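Local coordinates for protein uroporphyrinogen III synthase (PDB 1WCW) that probably catalyses the ring closure of linear hydroxymethylbilane, with inversion of its last pyrrole, to give uroporphyrinogen III, the precursor of haem and related tetrapyrroles, at residues L64-V69 against K141-L146; I193-L198 against R230-K235; F197-A202 against E210-R215. All coordinates share one frame; numbering follows the deposited sequence.

Interaction 1 of 3, residues L64-V69 against K141-L146; sequences LATTGV and KPLPLL
In one of the protein's two alpha/beta domains, the end of strand 62-65 and the residue after it meet the N-terminal end of helix 144-152 through L64 with L146 and T66 with L143. L64 and L146 reach toward each other tip to tip: L64 CD1 lies 3.9 Å from L146 CG, and L64 CD2 lies 4.0 Å from L146 CD2. Both methyls of L64 are therefore engaged; with CG anti to the backbone N (chi1 -161°), its isobutyl branch points at helix 144-152. Two residues on from L64, T66 CG2 meets L143 CD1 at 3.9 Å, again end to end. T66 divides its work: the methyl goes to the leucine, while OG1 is hydrogen-bonded to Q137 O at the end of the neighbouring strand 132-137. That bond satisfies the hydroxyl of a buried residue and helps hold the rotation (chi1 58°) that presents CG2. L143 occupies the N-cap position of helix 144-152, and L123 of helix 120-123 touches both L64 and L146. The chain runs from strand 132-137 through the loop ending at L143 into helix 144-152, which packs on the parallel neighbour of that strand. This is strand-to-helix packing at the C-terminal ends of neighbouring parallel strands within a mixed sheet, as in the HemD-type alpha/beta fold.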
ATOM      1  N   LEU A  64      -2.042 -16.478   0.009  1.00  8.21           N
ATOM      2  CA  LEU A  64      -2.268 -15.219   0.668  1.00  9.23           C
ATOM      3  C   LEU A  64      -2.012 -14.046  -0.306  1.00  8.66           C
ATOM      4  O   LEU A  64      -0.829 -13.818  -0.744  1.00 10.73           O
ATOM      5  CB  LEU A  64      -1.391 -15.115   1.913  1.00 11.52           C
ATOM      6  CG  LEU A  64      -1.790 -14.076   2.992  1.00 13.48           C
ATOM      7  CD1 LEU A  64      -0.967 -14.409   4.225  1.00 17.27           C
ATOM      8  CD2 LEU A  64      -1.569 -12.631   2.565  1.00 16.74           C
ATOM      9  N   ALA A  65      -3.075 -13.353  -0.659  1.00  8.85           N
ATOM     10  CA  ALA A  65      -2.994 -12.195  -1.541  1.00  8.07           C
ATOM     11  C   ALA A  65      -2.940 -10.918  -0.720  1.00  8.99           C
ATOM     12  O   ALA A  65      -3.798 -10.738   0.146  1.00  9.49           O
ATOM     13  CB  ALA A  65      -4.262 -12.138  -2.436  1.00 10.62           C
ATOM     14  N   THR A  66      -2.028 -10.017  -1.084  1.00  8.71           N
ATOM     15  CA  THR A  66      -1.928  -8.761  -0.394  1.00  8.76           C
ATOM     16  C   THR A  66      -2.461  -7.620  -1.194  1.00 10.44           C
ATOM     17  O   THR A  66      -2.959  -6.652  -0.571  1.00 12.09           O
ATOM     18  CB  THR A  66      -0.477  -8.453   0.026  1.00 11.35           C
ATOM     19  OG1 THR A  66       0.391  -8.443  -1.132  1.00 10.02           O
ATOM     20  CG2 THR A  66       0.041  -9.478   1.035  1.00 12.10           C
ATOM     21  N   THR A  67      -2.439  -7.661  -2.526  1.00  9.83           N
ATOM     22  CA  THR A  67      -2.950  -6.569  -3.315  1.00 11.51           C
ATOM     23  C   THR A  67      -3.753  -7.049  -4.519  1.00 10.64           C
ATOM     24  O   THR A  67      -3.561  -8.189  -5.045  1.00 10.69           O
ATOM     25  CB  THR A  67      -1.837  -5.644  -3.813  1.00 11.41           C
ATOM     26  OG1 THR A  67      -0.983  -6.350  -4.740  1.00 11.46           O
ATOM     27  CG2 THR A  67      -0.970  -5.149  -2.661  1.00 13.11           C
ATOM     28  N   GLY A  68      -4.683  -6.197  -4.985  1.00 12.17           N
ATOM     29  CA  GLY A  68      -5.487  -6.545  -6.151  1.00 13.32           C
ATOM     30  C   GLY A  68      -4.618  -6.588  -7.373  1.00 10.74           C
ATOM     31  O   GLY A  68      -4.777  -7.502  -8.202  1.00 13.04           O
ATOM     32  N   VAL A  69      -3.745  -5.598  -7.514  1.00 11.33           N
ATOM     33  CA  VAL A  69      -2.805  -5.539  -8.626  1.00 16.08           C
ATOM     34  C   VAL A  69      -1.979  -6.825  -8.669  1.00 14.96           C
ATOM     35  O   VAL A  69      -1.754  -7.403  -9.737  1.00 12.48           O
ATOM     36  CB  VAL A  69      -1.845  -4.321  -8.507  1.00 18.63           C
ATOM     37  CG1 VAL A  69      -0.773  -4.369  -9.595  1.00 25.02           C
ATOM     38  CG2 VAL A  69      -2.671  -3.054  -8.652  1.00 24.03           C
ATOM     39  N   LYS A 141       8.049  -4.855  -0.732  1.00 13.76           N
ATOM     40  CA  LYS A 141       8.410  -4.392   0.617  1.00 13.83           C
ATOM     41  C   LYS A 141       8.359  -5.620   1.525  1.00 15.01           C
ATOM     42  O   LYS A 141       7.385  -6.403   1.448  1.00 13.59           O
ATOM     43  CB  LYS A 141       7.385  -3.372   1.072  1.00 17.88           C
ATOM     44  CG  LYS A 141       7.704  -2.566   2.387  1.00 22.96           C
ATOM     45  CD  LYS A 141       8.527  -1.361   2.051  1.00 23.03           C
ATOM     46  CE  LYS A 141       8.649  -0.350   3.208  1.00 17.43           C
ATOM     47  NZ  LYS A 141       9.025  -0.963   4.556  1.00 19.63           N
ATOM     48  N   PRO A 142       9.331  -5.825   2.409  1.00 13.79           N
ATOM     49  CA  PRO A 142       9.282  -7.003   3.283  1.00 14.53           C
ATOM     50  C   PRO A 142       8.025  -6.992   4.150  1.00 11.24           C
ATOM     51  O   PRO A 142       7.584  -5.950   4.609  1.00 13.12           O
ATOM     52  CB  PRO A 142      10.499  -6.837   4.198  1.00 20.32           C
ATOM     53  CG  PRO A 142      11.411  -5.967   3.435  1.00 14.54           C
ATOM     54  CD  PRO A 142      10.627  -5.093   2.526  1.00 15.20           C
ATOM     55  N   LEU A 143       7.500  -8.198   4.380  1.00 12.02           N
ATOM     56  CA  LEU A 143       6.331  -8.355   5.283  1.00 13.40           C
ATOM     57  C   LEU A 143       6.770  -9.399   6.321  1.00 13.25           C
ATOM     58  O   LEU A 143       6.282 -10.528   6.414  1.00 14.26           O
ATOM     59  CB  LEU A 143       5.108  -8.838   4.512  1.00 13.24           C
ATOM     60  CG  LEU A 143       4.641  -7.864   3.459  1.00 12.93           C
ATOM     61  CD1 LEU A 143       3.406  -8.479   2.687  1.00 17.31           C
ATOM     62  CD2 LEU A 143       4.193  -6.577   4.144  1.00 16.22           C
ATOM     63  N   PRO A 144       7.706  -9.025   7.187  1.00 17.38           N
ATOM     64  CA  PRO A 144       8.199  -9.999   8.157  1.00 15.50           C
ATOM     65  C   PRO A 144       7.222 -10.572   9.164  1.00 13.94           C
ATOM     66  O   PRO A 144       7.366 -11.734   9.549  1.00 17.28           O
ATOM     67  CB  PRO A 144       9.372  -9.264   8.823  1.00 17.19           C
ATOM     68  CG  PRO A 144       8.942  -7.847   8.784  1.00 20.31           C
ATOM     69  CD  PRO A 144       8.318  -7.707   7.363  1.00 16.76           C
ATOM     70  N   LEU A 145       6.245  -9.777   9.565  1.00 16.67           N
ATOM     71  CA  LEU A 145       5.278 -10.308  10.522  1.00 17.27           C
ATOM     72  C   LEU A 145       4.517 -11.463   9.877  1.00 19.39           C
ATOM     73  O   LEU A 145       4.359 -12.564  10.469  1.00 17.51           O
ATOM     74  CB  LEU A 145       4.368  -9.172  10.982  1.00 20.19           C
ATOM     75  CG  LEU A 145       3.371  -9.503  12.079  1.00 28.41           C
ATOM     76  CD1 LEU A 145       2.824  -8.210  12.672  1.00 33.78           C
ATOM     77  CD2 LEU A 145       2.277 -10.299  11.507  1.00 32.18           C
ATOM     78  N   LEU A 146       4.108 -11.294   8.623  1.00 15.89           N
ATOM     79  CA  LEU A 146       3.371 -12.300   7.918  1.00 15.43           C
ATOM     80  C   LEU A 146       4.230 -13.473   7.618  1.00 14.63           C
ATOM     81  O   LEU A 146       3.793 -14.628   7.767  1.00 14.96           O
ATOM     82  CB  LEU A 146       2.807 -11.693   6.630  1.00 20.05           C
ATOM     83  CG  LEU A 146       1.416 -12.004   6.158  1.00 28.11           C
ATOM     84  CD1 LEU A 146       0.424 -11.987   7.350  1.00 20.10           C
ATOM     85  CD2 LEU A 146       0.996 -10.906   5.144  1.00 15.93           C
TER

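Interaction 2 of 3, residues I193-L198 against R230-K235; sequences IQVEFL and REWGVK
E196 CG stands anti to the carbonyl carbon and the chain bends at chi2 (-61°), which swings the carboxylate round to the W232 indole; W232 has its own CG anti to the carbonyl carbon, carrying the ring out toward helix 192-201. The result is a short, nearly straight hydrogen bond: W232 NE1 donates to E196 OE2 at 2.8 Å, with an N-H...O angle of 173°. The oxygen sits almost exactly in the indole plane, but the approach to the glutamate is different, since the N-H comes from above the carboxylate plane, 42° out of it. Beside this bond, V195 CG1 comes to 4.1 Å from W232 CD1, the valine and the indole running antiparallel alongside each other. V195 and E196, adjacent on helix 192-201, present a methyl and a carboxylate to the ring. W232 lies in the turn that closes helix 223-231, whose end is a Schellman motif: G233, at positive phi, is the C' residue, with G233 N bonded to R230 O at 2.9 Å and V234 N to L229 O. The indole therefore projects from the closing turn of one helix onto its neighbour, and it also stacks with F199 further along helix 192-201. A leucine in place of W232 would probably leave the E196 carboxylate without its N-H donor and freer to turn, and take away the stacking partner of F199. E196 OE1 lies 4.7 Å from E231 OE1, a like-charged neighbour that may slightly disfavour ionisation of both.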
ATOM      1  N   ILE A 193       2.341   2.603   2.434  1.00  8.52           N
ATOM      2  CA  ILE A 193       3.718   2.471   1.996  1.00 10.15           C
ATOM      3  C   ILE A 193       4.379   3.848   1.711  1.00  7.31           C
ATOM      4  O   ILE A 193       5.595   3.986   1.831  1.00  8.35           O
ATOM      5  CB  ILE A 193       3.786   1.528   0.755  1.00 10.65           C
ATOM      6  CG1 ILE A 193       5.193   0.950   0.625  1.00 11.67           C
ATOM      7  CG2 ILE A 193       3.340   2.275  -0.491  1.00 12.08           C
ATOM      8  CD1 ILE A 193       5.264  -0.188  -0.490  1.00 11.93           C
ATOM      9  N   GLN A 194       3.619   4.871   1.367  1.00  7.66           N
ATOM     10  CA  GLN A 194       4.229   6.186   1.122  1.00  7.81           C
ATOM     11  C   GLN A 194       4.727   6.777   2.459  1.00  6.72           C
ATOM     12  O   GLN A 194       5.764   7.436   2.473  1.00  7.92           O
ATOM     13  CB  GLN A 194       3.176   7.137   0.555  1.00  7.23           C
ATOM     14  CG  GLN A 194       2.873   6.725  -0.884  1.00 10.27           C
ATOM     15  CD  GLN A 194       1.534   7.107  -1.388  1.00 10.06           C
ATOM     16  OE1 GLN A 194       0.849   7.875  -0.773  1.00 11.01           O
ATOM     17  NE2 GLN A 194       1.168   6.585  -2.546  1.00 12.74           N
ATOM     18  N   VAL A 195       3.998   6.541   3.556  1.00  6.94           N
ATOM     19  CA  VAL A 195       4.438   6.997   4.875  1.00  7.41           C
ATOM     20  C   VAL A 195       5.713   6.249   5.198  1.00  7.23           C
ATOM     21  O   VAL A 195       6.668   6.877   5.660  1.00  7.92           O
ATOM     22  CB  VAL A 195       3.351   6.642   5.947  1.00  7.27           C
ATOM     23  CG1 VAL A 195       3.851   7.080   7.332  1.00  8.46           C
ATOM     24  CG2 VAL A 195       2.040   7.358   5.636  1.00  8.21           C
ATOM     25  N   GLU A 196       5.762   4.928   4.978  1.00  9.22           N
ATOM     26  CA  GLU A 196       6.922   4.138   5.336  1.00  7.80           C
ATOM     27  C   GLU A 196       8.109   4.566   4.526  1.00  8.21           C
ATOM     28  O   GLU A 196       9.209   4.779   5.085  1.00  9.45           O
ATOM     29  CB  GLU A 196       6.640   2.639   5.104  1.00  9.47           C
ATOM     30  CG  GLU A 196       5.423   2.032   5.824  1.00 10.44           C
ATOM     31  CD  GLU A 196       5.460   2.091   7.338  1.00 14.65           C
ATOM     32  OE1 GLU A 196       4.375   1.853   7.945  1.00 20.94           O
ATOM     33  OE2 GLU A 196       6.509   2.367   7.954  1.00 14.18           O
ATOM     34  N   PHE A 197       7.956   4.825   3.223  1.00  7.04           N
ATOM     35  CA  PHE A 197       9.102   5.239   2.417  1.00  8.10           C
ATOM     36  C   PHE A 197       9.620   6.589   2.835  1.00  8.12           C
ATOM     37  O   PHE A 197      10.842   6.806   2.880  1.00  8.51           O
ATOM     38  CB  PHE A 197       8.728   5.286   0.929  1.00  8.05           C
ATOM     39  CG  PHE A 197       8.594   3.922   0.254  1.00  8.73           C
ATOM     40  CD1 PHE A 197       7.850   3.819  -0.917  1.00 12.55           C
ATOM     41  CD2 PHE A 197       9.194   2.806   0.698  1.00 12.20           C
ATOM     42  CE1 PHE A 197       7.743   2.590  -1.622  1.00 14.51           C
ATOM     43  CE2 PHE A 197       9.070   1.577  -0.056  1.00 12.52           C
ATOM     44  CZ  PHE A 197       8.354   1.514  -1.196  1.00 11.32           C
ATOM     45  N   LEU A 198       8.721   7.562   3.114  1.00  8.11           N
ATOM     46  CA  LEU A 198       9.206   8.865   3.556  1.00  6.70           C
ATOM     47  C   LEU A 198       9.999   8.762   4.830  1.00  8.93           C
ATOM     48  O   LEU A 198      11.124   9.319   4.901  1.00  8.43           O
ATOM     49  CB  LEU A 198       7.971   9.764   3.719  1.00  8.10           C
ATOM     50  CG  LEU A 198       8.316  11.140   4.259  1.00  9.53           C
ATOM     51  CD1 LEU A 198       9.263  11.926   3.321  1.00 10.99           C
ATOM     52  CD2 LEU A 198       7.037  11.959   4.418  1.00 11.04           C
ATOM     53  N   ARG A 230       0.701   7.151  12.547  1.00  8.77           N
ATOM     54  CA  ARG A 230       0.703   7.084  14.020  1.00  9.14           C
ATOM     55  C   ARG A 230       1.844   6.215  14.533  1.00 10.32           C
ATOM     56  O   ARG A 230       2.432   6.545  15.576  1.00 11.60           O
ATOM     57  CB  ARG A 230      -0.655   6.552  14.542  1.00 10.61           C
ATOM     58  CG  ARG A 230      -1.815   7.546  14.321  1.00 11.70           C
ATOM     59  CD  ARG A 230      -3.201   6.880  14.441  1.00 17.40           C
ATOM     60  NE  ARG A 230      -3.426   6.025  15.575  1.00 24.54           N
ATOM     61  CZ  ARG A 230      -4.180   6.349  16.634  1.00 30.99           C
ATOM     62  NH1 ARG A 230      -4.368   5.477  17.622  1.00 36.19           N
ATOM     63  NH2 ARG A 230      -4.711   7.552  16.725  1.00 23.63           N
ATOM     64  N   GLU A 231       2.193   5.158  13.845  1.00 10.52           N
ATOM     65  CA  GLU A 231       3.303   4.284  14.278  1.00 14.47           C
ATOM     66  C   GLU A 231       4.624   5.049  14.211  1.00 14.70           C
ATOM     67  O   GLU A 231       5.576   4.669  14.917  1.00 19.74           O
ATOM     68  CB  GLU A 231       3.380   3.053  13.390  1.00 17.49           C
ATOM     69  CG  GLU A 231       2.171   2.095  13.436  1.00 29.57           C
ATOM     70  CD  GLU A 231       2.321   0.994  12.379  1.00 39.18           C
ATOM     71  OE1 GLU A 231       3.404   0.360  12.341  1.00 44.97           O
ATOM     72  OE2 GLU A 231       1.381   0.769  11.566  1.00 45.84           O
ATOM     73  N   TRP A 232       4.743   6.087  13.380  1.00 10.03           N
ATOM     74  CA  TRP A 232       5.955   6.899  13.341  1.00  9.50           C
ATOM     75  C   TRP A 232       5.834   8.095  14.266  1.00 10.32           C
ATOM     76  O   TRP A 232       6.699   8.962  14.212  1.00 12.17           O
ATOM     77  CB  TRP A 232       6.291   7.335  11.917  1.00 10.34           C
ATOM     78  CG  TRP A 232       6.882   6.231  11.107  1.00 11.08           C
ATOM     79  CD1 TRP A 232       6.237   5.345  10.220  1.00  9.70           C
ATOM     80  CD2 TRP A 232       8.272   5.856  11.058  1.00  8.83           C
ATOM     81  NE1 TRP A 232       7.128   4.495   9.659  1.00 10.71           N
ATOM     82  CE2 TRP A 232       8.387   4.769  10.152  1.00  9.05           C
ATOM     83  CE3 TRP A 232       9.437   6.326  11.691  1.00 13.38           C
ATOM     84  CZ2 TRP A 232       9.605   4.153   9.831  1.00 12.80           C
ATOM     85  CZ3 TRP A 232      10.665   5.718  11.367  1.00 13.20           C
ATOM     86  CH2 TRP A 232      10.741   4.638  10.455  1.00 13.10           C
ATOM     87  N   GLY A 233       4.788   8.169  15.079  1.00  9.36           N
ATOM     88  CA  GLY A 233       4.674   9.285  16.002  1.00 10.00           C
ATOM     89  C   GLY A 233       4.025  10.524  15.429  1.00  8.74           C
ATOM     90  O   GLY A 233       4.170  11.614  15.982  1.00  9.32           O
ATOM     91  N   VAL A 234       3.298  10.412  14.309  1.00  9.16           N
ATOM     92  CA  VAL A 234       2.599  11.535  13.721  1.00  8.01           C
ATOM     93  C   VAL A 234       1.109  11.347  13.750  1.00  7.48           C
ATOM     94  O   VAL A 234       0.631  10.250  13.401  1.00  8.97           O
ATOM     95  CB  VAL A 234       3.052  11.731  12.263  1.00  8.62           C
ATOM     96  CG1 VAL A 234       2.171  12.817  11.587  1.00 10.20           C
ATOM     97  CG2 VAL A 234       4.543  12.112  12.242  1.00 13.08           C
ATOM     98  N   LYS A 235       0.357  12.293  14.277  1.00  8.32           N
ATOM     99  CA  LYS A 235      -1.073  12.159  14.251  1.00  9.62           C
ATOM    100  C   LYS A 235      -1.652  12.905  13.033  1.00  7.96           C
ATOM    101  O   LYS A 235      -1.467  14.131  12.912  1.00  9.79           O
ATOM    102  CB  LYS A 235      -1.661  12.797  15.543  1.00 11.59           C
ATOM    103  CG  LYS A 235      -3.178  12.690  15.627  1.00 12.44           C
ATOM    104  CD  LYS A 235      -3.674  13.496  16.818  1.00 16.92           C
ATOM    105  CE  LYS A 235      -5.158  13.645  16.838  1.00 20.45           C
ATOM    106  NZ  LYS A 235      -5.596  14.617  15.809  1.00 23.22           N
TER

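Interaction 3 of 3, residues F197-A202 against E210-R215; sequences FLFEGA and EALNTR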
ATOM      1  N   PHE A 197       7.956   4.825   3.223  1.00  7.04           N
ATOM      2  CA  PHE A 197       9.102   5.239   2.417  1.00  8.10           C
ATOM      3  C   PHE A 197       9.620   6.589   2.835  1.00  8.12           C
ATOM      4  O   PHE A 197      10.842   6.806   2.880  1.00  8.51           O
ATOM      5  CB  PHE A 197       8.728   5.286   0.929  1.00  8.05           C
ATOM      6  CG  PHE A 197       8.594   3.922   0.254  1.00  8.73           C
ATOM      7  CD1 PHE A 197       7.850   3.819  -0.917  1.00 12.55           C
ATOM      8  CD2 PHE A 197       9.194   2.806   0.698  1.00 12.20           C
ATOM      9  CE1 PHE A 197       7.743   2.590  -1.622  1.00 14.51           C
ATOM     10  CE2 PHE A 197       9.070   1.577  -0.056  1.00 12.52           C
ATOM     11  CZ  PHE A 197       8.354   1.514  -1.196  1.00 11.32           C
ATOM     12  N   LEU A 198       8.721   7.562   3.114  1.00  8.11           N
ATOM     13  CA  LEU A 198       9.206   8.865   3.556  1.00  6.70           C
ATOM     14  C   LEU A 198       9.999   8.762   4.830  1.00  8.93           C
ATOM     15  O   LEU A 198      11.124   9.319   4.901  1.00  8.43           O
ATOM     16  CB  LEU A 198       7.971   9.764   3.719  1.00  8.10           C
ATOM     17  CG  LEU A 198       8.316  11.140   4.259  1.00  9.53           C
ATOM     18  CD1 LEU A 198       9.263  11.926   3.321  1.00 10.99           C
ATOM     19  CD2 LEU A 198       7.037  11.959   4.418  1.00 11.04           C
ATOM     20  N   PHE A 199       9.470   8.104   5.852  1.00  8.33           N
ATOM     21  CA  PHE A 199      10.217   8.040   7.106  1.00  9.37           C
ATOM     22  C   PHE A 199      11.411   7.155   7.006  1.00 10.19           C
ATOM     23  O   PHE A 199      12.434   7.518   7.675  1.00 11.59           O
ATOM     24  CB  PHE A 199       9.295   7.563   8.242  1.00 11.01           C
ATOM     25  CG  PHE A 199       8.559   8.689   8.909  1.00  9.59           C
ATOM     26  CD1 PHE A 199       7.321   9.097   8.506  1.00 11.03           C
ATOM     27  CD2 PHE A 199       9.209   9.414   9.910  1.00 12.63           C
ATOM     28  CE1 PHE A 199       6.710  10.218   9.094  1.00 14.06           C
ATOM     29  CE2 PHE A 199       8.610  10.543  10.496  1.00 15.22           C
ATOM     30  CZ  PHE A 199       7.388  10.921  10.099  1.00 14.77           C
ATOM     31  N   GLU A 200      11.414   6.097   6.212  1.00  8.12           N
ATOM     32  CA  GLU A 200      12.623   5.239   6.120  1.00 10.62           C
ATOM     33  C   GLU A 200      13.679   5.947   5.318  1.00 13.27           C
ATOM     34  O   GLU A 200      14.885   5.593   5.509  1.00 14.25           O
ATOM     35  CB  GLU A 200      12.323   3.871   5.496  1.00 11.32           C
ATOM     36  CG  GLU A 200      11.427   2.974   6.362  1.00 10.83           C
ATOM     37  CD  GLU A 200      11.049   1.683   5.693  1.00 13.96           C
ATOM     38  OE1 GLU A 200      11.593   1.421   4.607  1.00 20.61           O
ATOM     39  OE2 GLU A 200      10.205   0.937   6.181  1.00 15.47           O
ATOM     40  N   GLY A 201      13.318   6.874   4.440  1.00 11.21           N
ATOM     41  CA  GLY A 201      14.302   7.540   3.612  1.00 11.49           C
ATOM     42  C   GLY A 201      14.694   8.930   4.033  1.00 10.99           C
ATOM     43  O   GLY A 201      15.556   9.524   3.325  1.00 15.60           O
ATOM     44  N   ALA A 202      14.138   9.485   5.092  1.00 11.05           N
ATOM     45  CA  ALA A 202      14.507  10.842   5.528  1.00 10.79           C
ATOM     46  C   ALA A 202      15.910  10.939   6.108  1.00 12.07           C
ATOM     47  O   ALA A 202      16.389  10.005   6.759  1.00 13.24           O
ATOM     48  CB  ALA A 202      13.526  11.328   6.592  1.00 14.21           C
ATOM     49  N   GLU A 210       8.580  16.202  13.814  1.00 10.31           N
ATOM     50  CA  GLU A 210       8.230  17.506  14.345  1.00 11.32           C
ATOM     51  C   GLU A 210       7.499  18.365  13.298  1.00 11.01           C
ATOM     52  O   GLU A 210       6.479  18.979  13.621  1.00 11.20           O
ATOM     53  CB  GLU A 210       9.480  18.234  14.855  1.00 13.79           C
ATOM     54  CG  GLU A 210       9.198  19.656  15.318  1.00 15.93           C
ATOM     55  CD  GLU A 210      10.420  20.260  16.016  1.00 24.58           C
ATOM     56  OE1 GLU A 210      10.363  21.441  16.396  1.00 30.52           O
ATOM     57  OE2 GLU A 210      11.408  19.515  16.187  1.00 29.43           O
ATOM     58  N   ALA A 211       7.998  18.355  12.053  1.00 10.85           N
ATOM     59  CA  ALA A 211       7.355  19.140  11.022  1.00 11.51           C
ATOM     60  C   ALA A 211       5.898  18.676  10.753  1.00  9.65           C
ATOM     61  O   ALA A 211       5.015  19.516  10.669  1.00 10.33           O
ATOM     62  CB  ALA A 211       8.193  19.088   9.758  1.00 12.14           C
ATOM     63  N   LEU A 212       5.681  17.346  10.679  1.00  8.73           N
ATOM     64  CA  LEU A 212       4.323  16.801  10.371  1.00  9.85           C
ATOM     65  C   LEU A 212       3.378  16.858  11.558  1.00 10.27           C
ATOM     66  O   LEU A 212       2.188  16.713  11.391  1.00 11.77           O
ATOM     67  CB  LEU A 212       4.396  15.392   9.821  1.00 10.94           C
ATOM     68  CG  LEU A 212       4.996  15.378   8.400  1.00  9.83           C
ATOM     69  CD1 LEU A 212       5.308  13.980   7.990  1.00 12.11           C
ATOM     70  CD2 LEU A 212       4.095  16.047   7.436  1.00 11.14           C
ATOM     71  N   ASN A 213       3.879  17.092  12.769  1.00 10.44           N
ATOM     72  CA  ASN A 213       3.017  17.286  13.917  1.00 10.37           C
ATOM     73  C   ASN A 213       2.751  18.766  14.192  1.00 11.11           C
ATOM     74  O   ASN A 213       1.680  19.111  14.649  1.00 13.08           O
ATOM     75  CB  ASN A 213       3.644  16.697  15.166  1.00  9.70           C
ATOM     76  CG  ASN A 213       3.407  15.238  15.287  1.00 10.24           C
ATOM     77  OD1 ASN A 213       2.392  14.721  14.775  1.00 12.76           O
ATOM     78  ND2 ASN A 213       4.309  14.539  15.946  1.00 10.83           N
ATOM     79  N   THR A 214       3.695  19.646  13.907  1.00 11.62           N
ATOM     80  CA  THR A 214       3.541  21.029  14.322  1.00 13.03           C
ATOM     81  C   THR A 214       3.549  22.086  13.295  1.00 15.57           C
ATOM     82  O   THR A 214       3.199  23.201  13.604  1.00 19.39           O
ATOM     83  CB  THR A 214       4.623  21.350  15.352  1.00 13.01           C
ATOM     84  OG1 THR A 214       5.875  21.495  14.731  1.00 15.71           O
ATOM     85  CG2 THR A 214       4.713  20.269  16.439  1.00 15.73           C
ATOM     86  N   ARG A 215       3.933  21.777  12.075  1.00 12.51           N
ATOM     87  CA  ARG A 215       4.014  22.804  11.032  1.00 17.19           C
ATOM     88  C   ARG A 215       3.306  22.475   9.725  1.00 14.96           C
ATOM     89  O   ARG A 215       2.854  23.399   9.027  1.00 17.91           O
ATOM     90  CB  ARG A 215       5.464  23.156  10.674  1.00 21.49           C
ATOM     91  CG  ARG A 215       6.341  23.757  11.814  1.00 30.41           C
ATOM     92  CD  ARG A 215       7.808  23.873  11.362  1.00 37.70           C
ATOM     93  NE  ARG A 215       8.066  23.246  10.071  1.00 44.40           N
ATOM     94  CZ  ARG A 215       8.887  22.216   9.899  1.00 48.31           C
ATOM     95  NH1 ARG A 215       9.049  21.689   8.689  1.00 52.45           N
ATOM     96  NH2 ARG A 215       9.551  21.711  10.935  1.00 44.27           N
TER
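Apolar packing carries this contact, and L212 is its centre on the 210-215 side. L212 CD1 lies 4.2 Å from F199 CE1 and 4.5 Å from L198 CD2, so a single methyl meets two successive residues of helix 192-201. F199 and L212 reach across to each other from the two helices, and the methyl approaches the phenyl ring obliquely. With L212 CG anti to the carbonyl carbon (chi1 -70°), the branch extends outward and sends CD1 ahead to both partners. The touch is light, with 78 Å² buried in all, as fits backbones whose nearest CA atoms, those of F199 and L212, are 11.1 Å apart.

The hydrogen bonds are internal to each helix. T214 OG1 donates to E210 O at 2.8 Å, from above the carbonyl plane, and T214 N donates to the same oxygen at 2.9 Å; two donors from one residue thus grip this carbonyl in the last turn of helix 205-214. In the other helix, G201 N is bonded to F197 O at 2.9 Å.

L208, one turn earlier on the same helix as L212, also packs on L198 and F199. V234, in the loop after helix 223-231, touches both F199 and L212. L198 also reaches L187 and F189 of strand 186-189 and I172 and L175 of helix 169-181, so the contact lies where consecutive helices 192-201 and 205-214 meet beside the five-stranded parallel sheet.

Interactions 2 and 3 share helix 192-201 and lie only about 7 Å apart between centres, whereas interaction 1 belongs to the other domain, with its centre about 18 Å from that of interaction 2 and about 24 Å from that of interaction 3. Interactions 1 and 3 are buried and purely apolar across their segments; interaction 2, partly exposed, adds a carboxylate-indole hydrogen bond to its methyl packing. N213 ties 2 and 3 further, its amide bonded to G233 O and K235 N. K141 bridges the domains: its chain lies against F197, and its NZ forms a salt bridge with E200 OE2. The same helix thus serves its own domain's packing and meets the neighbouring domain.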